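Local coordinates for protein transcriptional regulator AcuR (Rhodobacter sphaeroides 2.4.1, PDB 3BRU) that represses transcription of its own operon, probably by binding two operator sequences in the promoter, at residues M114-M119 with L200-L205; C128-L133 with E153-R158. One frame throughout, in Å; residues are numbered along the deposited sequence.

In the fold
Both contacts lie in the all-helical C-terminal part of this TetR-family repressor. Contact 1 is partly buried and joins helix 104-120 to the start of helix 203-212. Contact 2 is fully buried, close to the centre of the chain, and joins helix 129-135 to helix 143-167. Helices 104-120 and 129-135 follow each other in the chain, and the two contact centres are about 17 Å apart. The chemistry differs with depth. A carboxylate and its carbon chain do most of the work in contact 1, whereas contact 2 is sulfur and carbon against an indole. In both contacts other residues of the segments touch the second subunit.

Contact 1: M114-M119 with L200-L205; sequences MAEEGM and LRPDPL
The carboxylate oxygen OE2 of Glu116 is hydrogen-bonded to NE2 of His206, one residue beyond Leu205, and packs 3.2 Å from CB of Pro202. The polar end is therefore held by the start of helix 203-212, while the carbon chain packs on Pro202, just before that helix, and on Leu205 within it. CG of Glu116 lies anti to the backbone N (chi1 178°) and the rest of the chain is extended, which carries the carboxylate across to the proline ring. CD of Glu116 is 3.7 Å from CB of Pro202. Nearer the backbone, CB and CG of Glu116 each lie 3.9 Å from CD1 of Leu205. In this C-terminal domain of a TetR-family regulator, helix 104-120 packs on the turn between helices 178-199 and 203-212 and on the first turn of the latter. Pro202 is in the linking turn, and its carbonyl O accepts a weak bond from N of Leu205 at 2.8 Å. Replacing Glu116 with an alanine would probably leave His206 without this acceptor, open a gap beside Pro202 and thin the cover on Leu205. Further along helix 104-120, SE of selenomethionine Met119 lies 4.3 Å from CD1 of Leu205, the same methyl that meets Glu116. Met119 also packs on Ala196 of helix 178-199, and Phe124 touches both Met119 and Pro202.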
loop_
_atom_site.group_PDB
_atom_site.type_symbol
_atom_site.label_atom_id
_atom_site.label_comp_id
_atom_site.label_asym_id
_atom_site.label_seq_id
_atom_site.Cartn_x
_atom_site.Cartn_y
_atom_site.Cartn_z
HETATM N N MSE A 114 -16.734 1.576 -10.323
HETATM C CA MSE A 114 -16.874 0.117 -10.349
HETATM C C MSE A 114 -16.059 -0.643 -9.320
HETATM O O MSE A 114 -16.574 -1.558 -8.672
HETATM C CB MSE A 114 -16.495 -0.423 -11.725
HETATM C CG MSE A 114 -17.471 -0.027 -12.806
HETATM SE SE MSE A 114 -17.229 -0.934 -14.522
HETATM C CE MSE A 114 -15.294 -0.847 -14.684
ATOM N N ALA A 115 -14.777 -0.302 -9.207
ATOM C CA ALA A 115 -13.908 -0.915 -8.248
ATOM C C ALA A 115 -14.434 -0.633 -6.846
ATOM O O ALA A 115 -14.449 -1.517 -6.019
ATOM C CB ALA A 115 -12.448 -0.417 -8.431
ATOM N N GLU A 116 -14.881 0.590 -6.581
ATOM C CA GLU A 116 -15.514 0.902 -5.290
ATOM C C GLU A 116 -16.794 0.084 -5.016
ATOM O O GLU A 116 -17.014 -0.400 -3.890
ATOM C CB GLU A 116 -15.828 2.384 -5.212
ATOM C CG GLU A 116 -16.543 2.808 -3.912
ATOM C CD GLU A 116 -16.813 4.321 -3.837
ATOM O OE1 GLU A 116 -16.192 5.098 -4.646
ATOM O OE2 GLU A 116 -17.667 4.728 -2.983
ATOM N N GLU A 117 -17.638 -0.057 -6.042
ATOM C CA GLU A 117 -18.834 -0.891 -5.950
ATOM C C GLU A 117 -18.507 -2.337 -5.615
ATOM O O GLU A 117 -19.202 -2.966 -4.802
ATOM C CB GLU A 117 -19.665 -0.815 -7.236
ATOM C CG GLU A 117 -20.414 0.519 -7.376
ATOM C CD GLU A 117 -20.896 0.829 -8.813
ATOM O OE1 GLU A 117 -20.610 0.033 -9.749
ATOM O OE2 GLU A 117 -21.591 1.874 -8.993
ATOM N N GLY A 118 -17.455 -2.860 -6.246
ATOM C CA GLY A 118 -16.953 -4.178 -5.940
ATOM C C GLY A 118 -16.522 -4.271 -4.492
ATOM O O GLY A 118 -16.928 -5.177 -3.790
HETATM N N MSE A 119 -15.697 -3.329 -4.036
HETATM C CA MSE A 119 -15.230 -3.326 -2.637
HETATM C C MSE A 119 -16.367 -3.182 -1.619
HETATM O O MSE A 119 -16.302 -3.776 -0.537
HETATM C CB MSE A 119 -14.197 -2.235 -2.384
HETATM C CG MSE A 119 -12.805 -2.452 -2.957
HETATM SE SE MSE A 119 -11.670 -1.040 -2.150
HETATM C CE MSE A 119 -11.534 -1.724 -0.264
ATOM N N LEU A 200 -12.317 0.786 6.553
ATOM C CA LEU A 200 -13.593 0.128 6.232
ATOM C C LEU A 200 -14.628 1.102 5.700
ATOM O O LEU A 200 -15.755 1.093 6.178
ATOM C CB LEU A 200 -14.141 -0.665 7.437
ATOM C CG LEU A 200 -13.193 -1.761 7.914
ATOM C CD1 LEU A 200 -13.665 -2.388 9.224
ATOM C CD2 LEU A 200 -13.019 -2.823 6.808
ATOM N N ARG A 201 -14.220 1.949 4.752
ATOM C CA ARG A 201 -15.090 2.953 4.143
ATOM C C ARG A 201 -14.489 3.497 2.828
ATOM O O ARG A 201 -13.276 3.395 2.603
ATOM C CB ARG A 201 -15.324 4.105 5.118
ATOM C CG ARG A 201 -14.074 4.925 5.415
ATOM C CD ARG A 201 -14.315 5.835 6.587
ATOM N NE ARG A 201 -13.199 6.750 6.771
ATOM C CZ ARG A 201 -13.262 7.884 7.464
ATOM N NH1 ARG A 201 -14.406 8.253 8.046
ATOM N NH2 ARG A 201 -12.181 8.651 7.559
ATOM N N PRO A 202 -15.328 4.087 1.947
ATOM C CA PRO A 202 -14.768 4.523 0.652
ATOM C C PRO A 202 -14.065 5.887 0.657
ATOM O O PRO A 202 -13.486 6.268 -0.343
ATOM C CB PRO A 202 -15.998 4.544 -0.254
ATOM C CG PRO A 202 -17.111 4.949 0.655
ATOM C CD PRO A 202 -16.779 4.358 2.030
ATOM N N ASP A 203 -14.068 6.592 1.784
ATOM C CA ASP A 203 -13.536 7.954 1.860
ATOM C C ASP A 203 -12.143 8.163 1.259
ATOM O O ASP A 203 -11.955 9.151 0.561
ATOM C CB ASP A 203 -13.559 8.460 3.302
ATOM C CG ASP A 203 -14.930 8.276 3.957
ATOM O OD1 ASP A 203 -15.609 7.255 3.658
ATOM O OD2 ASP A 203 -15.321 9.154 4.781
ATOM N N PRO A 204 -11.162 7.268 1.565
ATOM C CA PRO A 204 -9.826 7.431 0.962
ATOM C C PRO A 204 -9.817 7.291 -0.557
ATOM O O PRO A 204 -8.944 7.874 -1.210
ATOM C CB PRO A 204 -9.003 6.313 1.612
ATOM C CG PRO A 204 -9.762 5.944 2.849
ATOM C CD PRO A 204 -11.192 6.106 2.484
ATOM N N LEU A 205 -10.770 6.530 -1.105
ATOM C CA LEU A 205 -10.932 6.419 -2.521
ATOM C C LEU A 205 -11.345 7.752 -3.104
ATOM O O LEU A 205 -10.775 8.168 -4.119
ATOM C CB LEU A 205 -11.977 5.346 -2.876
ATOM C CG LEU A 205 -11.721 3.935 -2.342
ATOM C CD1 LEU A 205 -12.842 2.991 -2.815
ATOM C CD2 LEU A 205 -10.333 3.437 -2.772
#

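Contact 2: C128-L133 with E153-R158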
loop_
_atom_site.group_PDB
_atom_site.type_symbol
_atom_site.label_atom_id
_atom_site.label_comp_id
_atom_site.label_asym_id
_atom_site.label_seq_id
_atom_site.Cartn_x
_atom_site.Cartn_y
_atom_site.Cartn_z
ATOM N N CYS A 128 -6.962 -5.235 -3.010
ATOM C CA CYS A 128 -6.311 -5.696 -4.202
ATOM C C CYS A 128 -5.355 -6.831 -3.815
ATOM O O CYS A 128 -4.559 -6.687 -2.890
ATOM C CB CYS A 128 -5.569 -4.542 -4.867
ATOM S SG CYS A 128 -4.826 -5.068 -6.404
ATOM N N LEU A 129 -5.442 -7.951 -4.518
ATOM C CA LEU A 129 -4.509 -9.059 -4.309
ATOM C C LEU A 129 -3.052 -8.635 -4.544
ATOM O O LEU A 129 -2.153 -9.007 -3.799
ATOM C CB LEU A 129 -4.852 -10.245 -5.227
ATOM C CG LEU A 129 -3.832 -11.368 -5.109
ATOM C CD1 LEU A 129 -4.069 -12.088 -3.811
ATOM C CD2 LEU A 129 -3.899 -12.331 -6.251
ATOM N N VAL A 130 -2.844 -7.864 -5.606
ATOM C CA VAL A 130 -1.529 -7.431 -6.012
ATOM C C VAL A 130 -0.908 -6.445 -5.028
ATOM O O VAL A 130 0.312 -6.451 -4.778
ATOM C CB VAL A 130 -1.579 -6.890 -7.469
ATOM C CG1 VAL A 130 -0.286 -6.142 -7.846
ATOM C CG2 VAL A 130 -1.863 -8.053 -8.425
ATOM N N GLY A 131 -1.751 -5.595 -4.468
ATOM C CA GLY A 131 -1.306 -4.666 -3.437
ATOM C C GLY A 131 -1.012 -5.403 -2.158
ATOM O O GLY A 131 0.028 -5.141 -1.526
ATOM N N ASN A 132 -1.916 -6.302 -1.748
ATOM C CA ASN A 132 -1.658 -7.110 -0.531
ATOM C C ASN A 132 -0.343 -7.864 -0.618
ATOM O O ASN A 132 0.437 -7.837 0.328
ATOM C CB ASN A 132 -2.753 -8.134 -0.234
ATOM C CG ASN A 132 -4.083 -7.508 0.176
ATOM O OD1 ASN A 132 -4.273 -6.271 0.183
ATOM N ND2 ASN A 132 -5.027 -8.375 0.529
ATOM N N LEU A 133 -0.098 -8.562 -1.726
ATOM C CA LEU A 133 1.105 -9.370 -1.821
ATOM C C LEU A 133 2.340 -8.483 -2.001
ATOM O O LEU A 133 3.422 -8.786 -1.451
ATOM C CB LEU A 133 1.021 -10.384 -2.958
ATOM C CG LEU A 133 -0.053 -11.473 -2.950
ATOM C CD1 LEU A 133 0.153 -12.403 -4.133
ATOM C CD2 LEU A 133 -0.077 -12.268 -1.680
ATOM N N GLU A 153 2.640 -3.300 -14.206
ATOM C CA GLU A 153 3.090 -2.692 -15.433
ATOM C C GLU A 153 2.081 -2.870 -16.552
ATOM O O GLU A 153 1.933 -1.967 -17.364
ATOM C CB GLU A 153 4.473 -3.192 -15.806
ATOM C CG GLU A 153 5.542 -2.401 -15.050
ATOM C CD GLU A 153 6.898 -3.094 -15.051
ATOM O OE1 GLU A 153 7.001 -4.185 -15.677
ATOM O OE2 GLU A 153 7.853 -2.565 -14.415
ATOM N N THR A 154 1.365 -3.987 -16.585
ATOM C CA THR A 154 0.278 -4.135 -17.548
ATOM C C THR A 154 -0.807 -3.094 -17.338
ATOM O O THR A 154 -1.246 -2.438 -18.294
ATOM C CB THR A 154 -0.353 -5.563 -17.512
ATOM O OG1 THR A 154 0.660 -6.502 -17.881
ATOM C CG2 THR A 154 -1.560 -5.707 -18.507
ATOM N N TRP A 155 -1.241 -2.947 -16.086
ATOM C CA TRP A 155 -2.241 -1.970 -15.740
ATOM C C TRP A 155 -1.809 -0.554 -16.130
ATOM O O TRP A 155 -2.626 0.230 -16.679
ATOM C CB TRP A 155 -2.547 -2.061 -14.269
ATOM C CG TRP A 155 -3.157 -3.373 -13.842
ATOM C CD1 TRP A 155 -3.702 -4.359 -14.650
ATOM C CD2 TRP A 155 -3.319 -3.833 -12.496
ATOM N NE1 TRP A 155 -4.167 -5.404 -13.877
ATOM C CE2 TRP A 155 -3.953 -5.106 -12.557
ATOM C CE3 TRP A 155 -2.989 -3.290 -11.232
ATOM C CZ2 TRP A 155 -4.247 -5.851 -11.404
ATOM C CZ3 TRP A 155 -3.292 -4.028 -10.081
ATOM C CH2 TRP A 155 -3.916 -5.292 -10.176
ATOM N N GLN A 156 -0.541 -0.232 -15.846
ATOM C CA GLN A 156 0.061 1.051 -16.178
ATOM C C GLN A 156 0.125 1.312 -17.681
ATOM O O GLN A 156 -0.168 2.407 -18.118
ATOM C CB GLN A 156 1.474 1.143 -15.562
ATOM C CG GLN A 156 1.474 1.444 -14.075
ATOM C CD GLN A 156 2.856 1.368 -13.415
ATOM O OE1 GLN A 156 2.942 1.359 -12.188
ATOM N NE2 GLN A 156 3.930 1.290 -14.215
ATOM N N ARG A 157 0.493 0.310 -18.465
ATOM C CA ARG A 157 0.500 0.427 -19.936
ATOM C C ARG A 157 -0.901 0.695 -20.510
ATOM O O ARG A 157 -1.057 1.443 -21.489
ATOM C CB ARG A 157 1.012 -0.863 -20.568
ATOM C CG ARG A 157 2.383 -0.795 -21.095
ATOM C CD ARG A 157 2.792 -2.128 -21.789
ATOM N NE ARG A 157 3.192 -3.144 -20.810
ATOM C CZ ARG A 157 2.529 -4.276 -20.585
ATOM N NH1 ARG A 157 1.424 -4.600 -21.293
ATOM N NH2 ARG A 157 2.979 -5.094 -19.643
ATOM N N ARG A 158 -1.923 0.063 -19.938
ATOM C CA ARG A 158 -3.285 0.278 -20.437
ATOM C C ARG A 158 -3.744 1.705 -20.118
ATOM O O ARG A 158 -4.400 2.350 -20.926
ATOM C CB ARG A 158 -4.255 -0.748 -19.854
ATOM C CG ARG A 158 -3.959 -2.165 -20.290
ATOM C CD ARG A 158 -5.061 -3.109 -19.802
ATOM N NE ARG A 158 -6.318 -2.881 -20.517
ATOM C CZ ARG A 158 -7.385 -3.687 -20.473
ATOM N NH1 ARG A 158 -7.377 -4.801 -19.730
ATOM N NH2 ARG A 158 -8.457 -3.379 -21.194
#
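A buried sulfur-aromatic contact joins the N-terminal end of helix 129-135 to helix 143-167 in the core of the TetR-type C-terminal domain. The aromatic is Trp155, whose indole points its six-membered ring at the helix start. SG of Cys128 approaches this ring at the edge, near its plane. SG of Cys128 is 5.1 Å from the centroid of the Trp155 six-membered ring and 78° off the ring normal. The ring atom nearest SG of Cys128 is CH2 of Trp155, at 3.9 Å, with CZ3 at 4.1 Å. Cys128 is also the N-cap of helix 129-135. With SG of Cys128 anti to the backbone N (chi1 -177°), the sulfur both meets the indole edge and accepts a weak capping bond from N of Gly131, 3.7 Å long. Other side chains pack round the indole. The rings of Phe89 and Trp186 meet it with their planes turned about 40° from it, and Glu190 of helix 178-199 touches both Cys128 and Trp155. The Val130 and Trp155 side chains run toward each other from opposite directions, and CG2 of Val130 reaches the ring obliquely. CB and CG2 of Val130 each lie 3.9 Å from CH2 of Trp155, the same ring carbon that the sulfur touches.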